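Local coordinates for protein 3-carboxy-cis,cis-muconate cycloisomerase (Pseudomonas putida, PDB 1RE5) that is a cycloisomerase of the fumarase/aspartase lyase superfamily, whose members are largely helical and usually tetrameric enzymes, at residues L114-R119 / E215-T220. Residues are numbered along the deposited sequence; the frame is centred on the assembly and turned at random.
Sequences LVLQLR and EQLKLT
Arg119 reaches from helix 106-142 to the backbone carbonyls of Leu217 and Lys218 at the C-terminal end of helix 206-217. Its CB already points toward 215-220; CG lies anti to the backbone N (chi1 -179°), and bends at chi2 and chi3 then bring the guanidinium round. CZ and NH1 come near Leu217 O, but the bonding is done by the other nitrogen. Arg119 NH2 donates to Leu217 O at 2.6 Å and to Lys218 O at 2.9 Å. In the first bond Leu217 O lies in the guanidinium plane and NH2 in the carbonyl plane, with an N-H...O angle of 156°; in the second NH2 sits well above the carbonyl plane and the angle falls to 135°. Those carbonyls belong to a Schellman motif, in which Lys218, with positive phi, breaks the helix; the positive group probably also suits the negative end of the helix dipole. Leu219 comes obliquely to the guanidinium, its CD2 3.4 Å from Arg119 NH2 and 4.0 Å from Val115 CG1. Leu116 forks between two leucines: CD1 meets Leu217 CD2 at 4.1 Å, the side chains crossing nearly at right angles, while CD2 meets Leu219 CD1. Thr112, earlier on helix 106-142, also touches Leu217 and Leu219, and Ala34 of helix 21-40 packs on Leu217.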
ATOM      1  N   LEU D 114       5.571   5.883  24.064  1.00 27.78           N
ATOM      2  CA  LEU D 114       5.402   4.876  23.009  1.00 27.67           C
ATOM      3  C   LEU D 114       6.569   3.894  23.076  1.00 26.60           C
ATOM      4  O   LEU D 114       6.368   2.674  23.092  1.00 26.45           O
ATOM      5  CB  LEU D 114       5.393   5.545  21.619  1.00 28.38           C
ATOM      6  CG  LEU D 114       4.760   4.868  20.384  1.00 27.53           C
ATOM      7  CD1 LEU D 114       5.521   5.327  19.143  1.00 27.77           C
ATOM      8  CD2 LEU D 114       4.806   3.356  20.477  1.00 25.97           C
ATOM      9  N   VAL D 115       7.788   4.428  23.116  1.00 24.43           N
ATOM     10  CA  VAL D 115       8.961   3.573  23.179  1.00 24.45           C
ATOM     11  C   VAL D 115       8.855   2.628  24.357  1.00 25.12           C
ATOM     12  O   VAL D 115       9.253   1.466  24.266  1.00 26.17           O
ATOM     13  CB  VAL D 115      10.266   4.382  23.288  1.00 24.43           C
ATOM     14  CG1 VAL D 115      11.434   3.447  23.558  1.00 22.42           C
ATOM     15  CG2 VAL D 115      10.513   5.144  21.985  1.00 21.78           C
ATOM     16  N   LEU D 116       8.313   3.107  25.469  1.00 25.79           N
ATOM     17  CA  LEU D 116       8.166   2.223  26.619  1.00 25.72           C
ATOM     18  C   LEU D 116       7.198   1.099  26.254  1.00 25.60           C
ATOM     19  O   LEU D 116       7.454  -0.068  26.557  1.00 25.96           O
ATOM     20  CB  LEU D 116       7.664   2.991  27.850  1.00 25.37           C
ATOM     21  CG  LEU D 116       8.684   3.965  28.466  1.00 25.58           C
ATOM     22  CD1 LEU D 116       8.076   4.631  29.691  1.00 24.59           C
ATOM     23  CD2 LEU D 116       9.970   3.233  28.834  1.00 22.46           C
ATOM     24  N   GLN D 117       6.096   1.443  25.590  1.00 24.81           N
ATOM     25  CA  GLN D 117       5.123   0.425  25.193  1.00 24.34           C
ATOM     26  C   GLN D 117       5.758  -0.519  24.191  1.00 24.21           C
ATOM     27  O   GLN D 117       5.542  -1.730  24.235  1.00 24.52           O
ATOM     28  CB  GLN D 117       3.880   1.060  24.571  1.00 23.09           C
ATOM     29  CG  GLN D 117       3.164   1.998  25.496  1.00 23.87           C
ATOM     30  CD  GLN D 117       1.924   2.580  24.874  1.00 24.89           C
ATOM     31  OE1 GLN D 117       0.901   1.911  24.767  1.00 25.32           O
ATOM     32  NE2 GLN D 117       2.010   3.836  24.446  1.00 26.81           N
ATOM     33  N   LEU D 118       6.551   0.035  23.288  1.00 24.50           N
ATOM     34  CA  LEU D 118       7.207  -0.787  22.293  1.00 24.78           C
ATOM     35  C   LEU D 118       8.154  -1.782  22.945  1.00 25.38           C
ATOM     36  O   LEU D 118       8.275  -2.921  22.501  1.00 26.43           O
ATOM     37  CB  LEU D 118       7.954   0.094  21.298  1.00 23.22           C
ATOM     38  CG  LEU D 118       7.046   0.890  20.359  1.00 23.01           C
ATOM     39  CD1 LEU D 118       7.906   1.633  19.341  1.00 23.34           C
ATOM     40  CD2 LEU D 118       6.074  -0.046  19.647  1.00 21.67           C
ATOM     41  N   ARG D 119       8.823  -1.367  24.012  1.00 26.85           N
ATOM     42  CA  ARG D 119       9.738  -2.282  24.671  1.00 28.52           C
ATOM     43  C   ARG D 119       8.959  -3.463  25.262  1.00 28.78           C
ATOM     44  O   ARG D 119       9.375  -4.615  25.124  1.00 29.15           O
ATOM     45  CB  ARG D 119      10.530  -1.564  25.764  1.00 30.25           C
ATOM     46  CG  ARG D 119      11.529  -2.473  26.467  1.00 31.55           C
ATOM     47  CD  ARG D 119      11.592  -2.142  27.949  1.00 33.14           C
ATOM     48  NE  ARG D 119      12.600  -1.128  28.244  1.00 33.30           N
ATOM     49  CZ  ARG D 119      12.436  -0.139  29.114  1.00 31.65           C
ATOM     50  NH1 ARG D 119      11.292  -0.011  29.779  1.00 31.39           N
ATOM     51  NH2 ARG D 119      13.433   0.703  29.333  1.00 31.34           N
ATOM     52  N   GLU D 215      18.672   6.972  31.973  1.00 42.16           N
ATOM     53  CA  GLU D 215      19.019   5.963  32.964  1.00 42.67           C
ATOM     54  C   GLU D 215      17.811   5.567  33.822  1.00 41.90           C
ATOM     55  O   GLU D 215      17.611   4.392  34.139  1.00 41.49           O
ATOM     56  CB  GLU D 215      20.131   6.512  33.837  1.00 45.28           C
ATOM     57  CG  GLU D 215      20.601   5.576  34.907  1.00 51.15           C
ATOM     58  CD  GLU D 215      21.595   6.255  35.816  1.00 56.03           C
ATOM     59  OE1 GLU D 215      21.205   7.251  36.483  1.00 57.55           O
ATOM     60  OE2 GLU D 215      22.765   5.801  35.854  1.00 58.51           O
ATOM     61  N   GLN D 216      17.012   6.558  34.192  1.00 41.54           N
ATOM     62  CA  GLN D 216      15.811   6.333  34.992  1.00 41.95           C
ATOM     63  C   GLN D 216      14.849   5.367  34.323  1.00 41.17           C
ATOM     64  O   GLN D 216      14.266   4.499  34.972  1.00 41.25           O
ATOM     65  CB  GLN D 216      15.081   7.659  35.224  1.00 43.36           C
ATOM     66  CG  GLN D 216      15.656   8.480  36.353  1.00 45.85           C
ATOM     67  CD  GLN D 216      15.397   7.843  37.697  1.00 46.59           C
ATOM     68  OE1 GLN D 216      16.169   8.018  38.640  1.00 47.63           O
ATOM     69  NE2 GLN D 216      14.300   7.101  37.797  1.00 46.53           N
ATOM     70  N   LEU D 217      14.677   5.546  33.016  1.00 40.60           N
ATOM     71  CA  LEU D 217      13.768   4.723  32.231  1.00 38.98           C
ATOM     72  C   LEU D 217      14.455   3.510  31.623  1.00 38.49           C
ATOM     73  O   LEU D 217      13.824   2.708  30.955  1.00 38.01           O
ATOM     74  CB  LEU D 217      13.149   5.574  31.122  1.00 37.69           C
ATOM     75  CG  LEU D 217      12.236   6.711  31.583  1.00 36.89           C
ATOM     76  CD1 LEU D 217      11.963   7.649  30.423  1.00 34.58           C
ATOM     77  CD2 LEU D 217      10.933   6.135  32.158  1.00 33.96           C
ATOM     78  N   LYS D 218      15.750   3.375  31.857  1.00 38.71           N
ATOM     79  CA  LYS D 218      16.483   2.255  31.302  1.00 39.38           C
ATOM     80  C   LYS D 218      16.436   2.289  29.775  1.00 38.00           C
ATOM     81  O   LYS D 218      16.248   1.261  29.113  1.00 36.87           O
ATOM     82  CB  LYS D 218      15.904   0.939  31.814  1.00 41.86           C
ATOM     83  CG  LYS D 218      16.192   0.672  33.282  1.00 47.08           C
ATOM     84  CD  LYS D 218      15.753  -0.740  33.667  1.00 50.91           C
ATOM     85  CE  LYS D 218      16.069  -1.075  35.120  1.00 52.55           C
ATOM     86  NZ  LYS D 218      15.601  -2.464  35.443  1.00 55.59           N
ATOM     87  N   LEU D 219      16.598   3.487  29.229  1.00 35.82           N
ATOM     88  CA  LEU D 219      16.613   3.682  27.792  1.00 35.44           C
ATOM     89  C   LEU D 219      17.928   4.340  27.424  1.00 35.53           C
ATOM     90  O   LEU D 219      18.516   5.058  28.231  1.00 36.66           O
ATOM     91  CB  LEU D 219      15.481   4.608  27.351  1.00 34.51           C
ATOM     92  CG  LEU D 219      14.045   4.138  27.519  1.00 34.64           C
ATOM     93  CD1 LEU D 219      13.114   5.238  27.029  1.00 34.06           C
ATOM     94  CD2 LEU D 219      13.831   2.847  26.738  1.00 35.39           C
ATOM     95  N   THR D 220      18.389   4.108  26.206  1.00 34.38           N
ATOM     96  CA  THR D 220      19.617   4.725  25.760  1.00 34.42           C
ATOM     97  C   THR D 220      19.331   6.180  25.375  1.00 33.44           C
ATOM     98  O   THR D 220      18.195   6.547  25.064  1.00 33.75           O
ATOM     99  CB  THR D 220      20.168   3.997  24.535  1.00 36.40           C
ATOM    100  OG1 THR D 220      20.356   2.622  24.863  1.00 40.35           O
ATOM    101  CG2 THR D 220      21.512   4.591  24.100  1.00 39.09           C
TER